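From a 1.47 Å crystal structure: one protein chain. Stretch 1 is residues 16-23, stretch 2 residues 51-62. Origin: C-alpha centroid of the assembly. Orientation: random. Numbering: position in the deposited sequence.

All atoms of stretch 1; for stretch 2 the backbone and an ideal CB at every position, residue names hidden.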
# COMPACT_ATOMS: atom_id res chain seq x y z
N ALA A 16 -0.17 7.10 -0.46
CA ALA A 16 -0.31 5.84 -1.17
C ALA A 16 -1.09 6.08 -2.45
O ALA A 16 -2.00 6.92 -2.50
CB ALA A 16 -1.03 4.79 -0.31
N PHE A 17 -0.77 5.27 -3.46
CA PHE A 17 -1.45 5.40 -4.74
C PHE A 17 -1.39 4.09 -5.50
O PHE A 17 -0.53 3.24 -5.25
CB PHE A 17 -0.90 6.56 -5.58
CG PHE A 17 0.61 6.63 -5.71
CD1 PHE A 17 1.38 7.19 -4.72
CD2 PHE A 17 1.24 6.12 -6.83
CE1 PHE A 17 2.77 7.26 -4.84
CE2 PHE A 17 2.63 6.20 -6.96
CZ PHE A 17 3.38 6.77 -5.96
N LYS A 18 -2.31 3.94 -6.45
CA LYS A 18 -2.48 2.74 -7.25
C LYS A 18 -2.12 3.05 -8.69
O LYS A 18 -2.57 4.06 -9.24
CB LYS A 18 -3.94 2.29 -7.14
CG LYS A 18 -4.37 1.20 -8.08
CD LYS A 18 -5.88 0.87 -7.94
CE LYS A 18 -6.33 0.07 -9.13
NZ LYS A 18 -7.76 -0.28 -9.07
N MET A 19 -1.32 2.18 -9.30
CA MET A 19 -0.95 2.27 -10.70
C MET A 19 -1.28 0.94 -11.37
O MET A 19 -1.65 -0.03 -10.71
CB MET A 19 0.53 2.61 -10.87
CG MET A 19 0.87 4.00 -10.35
SD MET A 19 2.62 4.39 -10.40
CE MET A 19 3.21 3.34 -9.08
N LYS A 20 -1.13 0.90 -12.70
CA LYS A 20 -1.53 -0.25 -13.49
C LYS A 20 -0.37 -0.64 -14.40
O LYS A 20 0.14 0.19 -15.15
CB LYS A 20 -2.78 0.02 -14.33
CG LYS A 20 -4.10 0.32 -13.57
CD LYS A 20 -4.57 -0.86 -12.73
CE LYS A 20 -4.88 -2.09 -13.57
NZ LYS A 20 -5.51 -3.18 -12.75
N LEU A 21 0.05 -1.89 -14.31
CA LEU A 21 1.04 -2.48 -15.21
C LEU A 21 0.33 -3.18 -16.36
O LEU A 21 -0.78 -3.70 -16.21
CB LEU A 21 1.87 -3.48 -14.39
CG LEU A 21 3.15 -4.10 -14.94
CD1 LEU A 21 4.20 -3.03 -15.18
CD2 LEU A 21 3.67 -5.14 -13.97
N ASN A 22 0.97 -3.21 -17.51
CA ASN A 22 0.43 -3.97 -18.62
C ASN A 22 0.59 -5.47 -18.35
O ASN A 22 1.53 -5.90 -17.69
CB ASN A 22 1.12 -3.60 -19.92
CG ASN A 22 0.82 -2.18 -20.38
OD1 ASN A 22 -0.12 -1.54 -19.90
ND2 ASN A 22 1.59 -1.70 -21.33
N LYS A 23 -0.34 -6.26 -18.88
CA LYS A 23 -0.34 -7.69 -18.60
C LYS A 23 1.00 -8.31 -18.96
O LYS A 23 1.55 -8.05 -20.03
CB LYS A 23 -1.44 -8.37 -19.42
CG LYS A 23 -2.83 -7.79 -19.19
CD LYS A 23 -3.92 -8.75 -19.66
CE LYS A 23 -5.14 -8.69 -18.74
NZ LYS A 23 -6.21 -9.64 -19.15
N UNK A 51 11.43 5.94 2.18
CA UNK A 51 10.71 4.70 2.43
C UNK A 51 9.63 4.46 1.37
O UNK A 51 8.46 4.22 1.67
CB UNK A 51 10.08 4.73 3.83
N UNK A 52 10.06 4.54 0.12
CA UNK A 52 9.20 4.39 -1.04
C UNK A 52 9.20 2.92 -1.45
O UNK A 52 10.21 2.40 -1.91
CB UNK A 52 9.66 5.29 -2.19
N UNK A 53 8.05 2.27 -1.28
CA UNK A 53 7.85 0.89 -1.67
C UNK A 53 6.77 0.81 -2.74
O UNK A 53 5.80 1.57 -2.71
CB UNK A 53 7.48 0.03 -0.46
N UNK A 54 6.95 -0.12 -3.67
CA UNK A 54 5.89 -0.47 -4.62
C UNK A 54 5.68 -1.98 -4.54
O UNK A 54 6.66 -2.74 -4.57
CB UNK A 54 6.24 -0.03 -6.04
N UNK A 55 4.42 -2.40 -4.38
CA UNK A 55 4.01 -3.79 -4.27
C UNK A 55 3.10 -4.14 -5.45
O UNK A 55 2.41 -3.27 -5.99
CB UNK A 55 3.30 -4.05 -2.94
N UNK A 56 3.11 -5.40 -5.85
CA UNK A 56 2.30 -5.85 -6.97
C UNK A 56 1.26 -6.88 -6.54
O UNK A 56 1.52 -7.73 -5.67
CB UNK A 56 3.20 -6.44 -8.06
N UNK A 57 0.06 -6.75 -7.12
CA UNK A 57 -0.97 -7.81 -7.22
C UNK A 57 -0.87 -8.24 -8.69
O UNK A 57 -1.46 -7.63 -9.59
CB UNK A 57 -2.37 -7.33 -6.83
N UNK A 58 -0.09 -9.28 -8.94
CA UNK A 58 0.22 -9.63 -10.32
C UNK A 58 -1.03 -10.08 -11.06
O UNK A 58 -1.21 -9.76 -12.24
CB UNK A 58 1.29 -10.73 -10.37
N UNK A 59 -1.92 -10.80 -10.37
CA UNK A 59 -3.07 -11.34 -11.05
C UNK A 59 -4.06 -10.27 -11.49
O UNK A 59 -4.94 -10.57 -12.30
CB UNK A 59 -3.77 -12.35 -10.14
N UNK A 60 -3.94 -9.04 -10.98
CA UNK A 60 -4.78 -7.95 -11.45
C UNK A 60 -3.99 -6.84 -12.12
O UNK A 60 -4.55 -5.77 -12.44
CB UNK A 60 -5.58 -7.37 -10.28
N UNK A 61 -2.71 -7.06 -12.36
CA UNK A 61 -1.86 -6.04 -12.98
C UNK A 61 -1.91 -4.73 -12.21
O UNK A 61 -1.87 -3.64 -12.81
CB UNK A 61 -2.28 -5.80 -14.43
N UNK A 62 -1.95 -4.82 -10.87
CA UNK A 62 -2.09 -3.61 -10.07
C UNK A 62 -0.85 -3.38 -9.21
O UNK A 62 -0.33 -4.32 -8.58
CB UNK A 62 -3.34 -3.70 -9.19

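Position 51 has phi/psi of 48/52, the left-handed region, where glycine or asparagine is most at ease; stretch 1 lies out of reach, so it sets no demand. The residue is Glu51. At 52 the ideal CB still meets nothing, yet the Phe17 ring extends to this side, so a long or flat side chain could reach it. Tyr52 does, with chi1 in t: its OH lies at the edge of the Phe17 ring, 3.9 Å from CZ, and its CE1 is 4.3 Å from that CZ.

Positions 53, 55 and 57 have extended backbones and CB atoms far from stretch 1, which does not choose among residues there; they are Ser53, Phe55 and Asp57. Position 54 points toward stretch 1, its ideal CB 5.5 Å from Met19 CE. A gap of that size next to a methyl group invites a medium aliphatic residue, leucine, isoleucine or valine. Ile54 fills it, its CD1 4.4 Å from Met19 CE. Position 56 points sideways, but CD2 of Leu21 offers an apolar surface to a side chain long enough to reach it. Ile56 places CD1 3.8 Å from Leu21 CD2.

Positions 58 and 59 have helical angles and open space beside them, suiting polar residues: Glu58 and Glu59, in a short 3-10 segment. At 60 the CB points away, but the backbone O accepts a hydrogen bond from Lys20 NZ at 2.8 Å, a contact any residue type could supply. A small polar side chain suits the turn; Thr60 OG1 is 3.1 Å from OG1 of residue 62, in a hydrogen bond that either could donate.

Position 61, at 55/38, again favours asparagine or glycine. Its ideal CB is a tight 3.1 Å from Leu21 O, so bulk must be steered past that carbonyl. The backbone O accepts from Leu21 N (3.0 Å), as it would for any residue. Asn61 suits the left-handed backbone, and chi1 in m takes its amide past the carbonyl to Lys23, OD1 3.5 Å from Lys23 CA and ND2 3.7 Å from Lys23 CE.

Position 62 pairs with Lys20 in an antiparallel, non-hydrogen-bonded bridge, their side chains on the same face of the sheet. The ideal CB is 4.2 Å from Lys20 NZ and 4.8 Å from Lys18 CE, so an oxygen acceptor is wanted beside an aliphatic chain; serine, threonine or a short acid could serve the amine. Thr62 meets both needs: OG1 accepts from Lys20 NZ at 3.0 Å, and CG2 packs 3.8 Å from Lys18 CG.

Stretch 2 51-62: EYSIFIDEETNT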
# COMPACT_ATOMS: atom_id res chain seq x y z
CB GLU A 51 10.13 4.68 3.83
CG GLU A 51 11.22 4.72 4.89
CD GLU A 51 10.68 4.65 6.29
OE1 GLU A 51 9.88 3.73 6.55
OE2 GLU A 51 11.03 5.53 7.11
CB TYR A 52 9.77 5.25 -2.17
CG TYR A 52 8.99 5.35 -3.45
CD1 TYR A 52 7.74 4.76 -3.62
CD2 TYR A 52 9.51 6.07 -4.51
CE1 TYR A 52 7.06 4.89 -4.82
CE2 TYR A 52 8.85 6.21 -5.68
CZ TYR A 52 7.62 5.61 -5.85
OH TYR A 52 6.95 5.76 -7.07
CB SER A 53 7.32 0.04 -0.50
OG SER A 53 8.34 -0.25 0.45
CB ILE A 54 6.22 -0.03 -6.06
CG1 ILE A 54 6.49 1.47 -6.10
CG2 ILE A 54 5.05 -0.42 -6.99
CD1 ILE A 54 7.06 1.96 -7.43
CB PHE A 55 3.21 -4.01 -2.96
CG PHE A 55 3.94 -3.58 -1.71
CD1 PHE A 55 3.84 -2.28 -1.25
CD2 PHE A 55 4.71 -4.48 -1.01
CE1 PHE A 55 4.49 -1.88 -0.10
CE2 PHE A 55 5.38 -4.09 0.15
CZ PHE A 55 5.27 -2.79 0.60
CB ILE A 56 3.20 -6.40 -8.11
CG1 ILE A 56 2.39 -6.54 -9.41
CG2 ILE A 56 3.86 -7.71 -7.70
CD1 ILE A 56 3.26 -6.92 -10.60
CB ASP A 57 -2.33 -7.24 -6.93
CG ASP A 57 -3.41 -8.28 -6.90
OD1 ASP A 57 -3.26 -9.37 -7.50
OD2 ASP A 57 -4.46 -7.95 -6.29
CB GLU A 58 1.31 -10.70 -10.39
CG GLU A 58 1.70 -11.04 -11.83
CD GLU A 58 2.85 -12.00 -11.91
OE1 GLU A 58 3.39 -12.19 -13.02
OE2 GLU A 58 3.22 -12.55 -10.85
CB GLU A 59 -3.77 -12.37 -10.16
CG GLU A 59 -3.05 -13.69 -10.00
CD GLU A 59 -1.75 -13.61 -9.26
OE1 GLU A 59 -0.93 -14.55 -9.42
OE2 GLU A 59 -1.53 -12.62 -8.53
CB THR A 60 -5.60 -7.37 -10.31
OG1 THR A 60 -4.70 -6.75 -9.40
CG2 THR A 60 -6.37 -8.46 -9.60
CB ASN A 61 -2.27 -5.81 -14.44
CG ASN A 61 -2.47 -7.10 -15.19
OD1 ASN A 61 -1.54 -7.88 -15.33
ND2 ASN A 61 -3.70 -7.33 -15.67
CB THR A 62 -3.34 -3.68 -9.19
OG1 THR A 62 -4.50 -3.72 -10.03
CG2 THR A 62 -3.42 -2.49 -8.26
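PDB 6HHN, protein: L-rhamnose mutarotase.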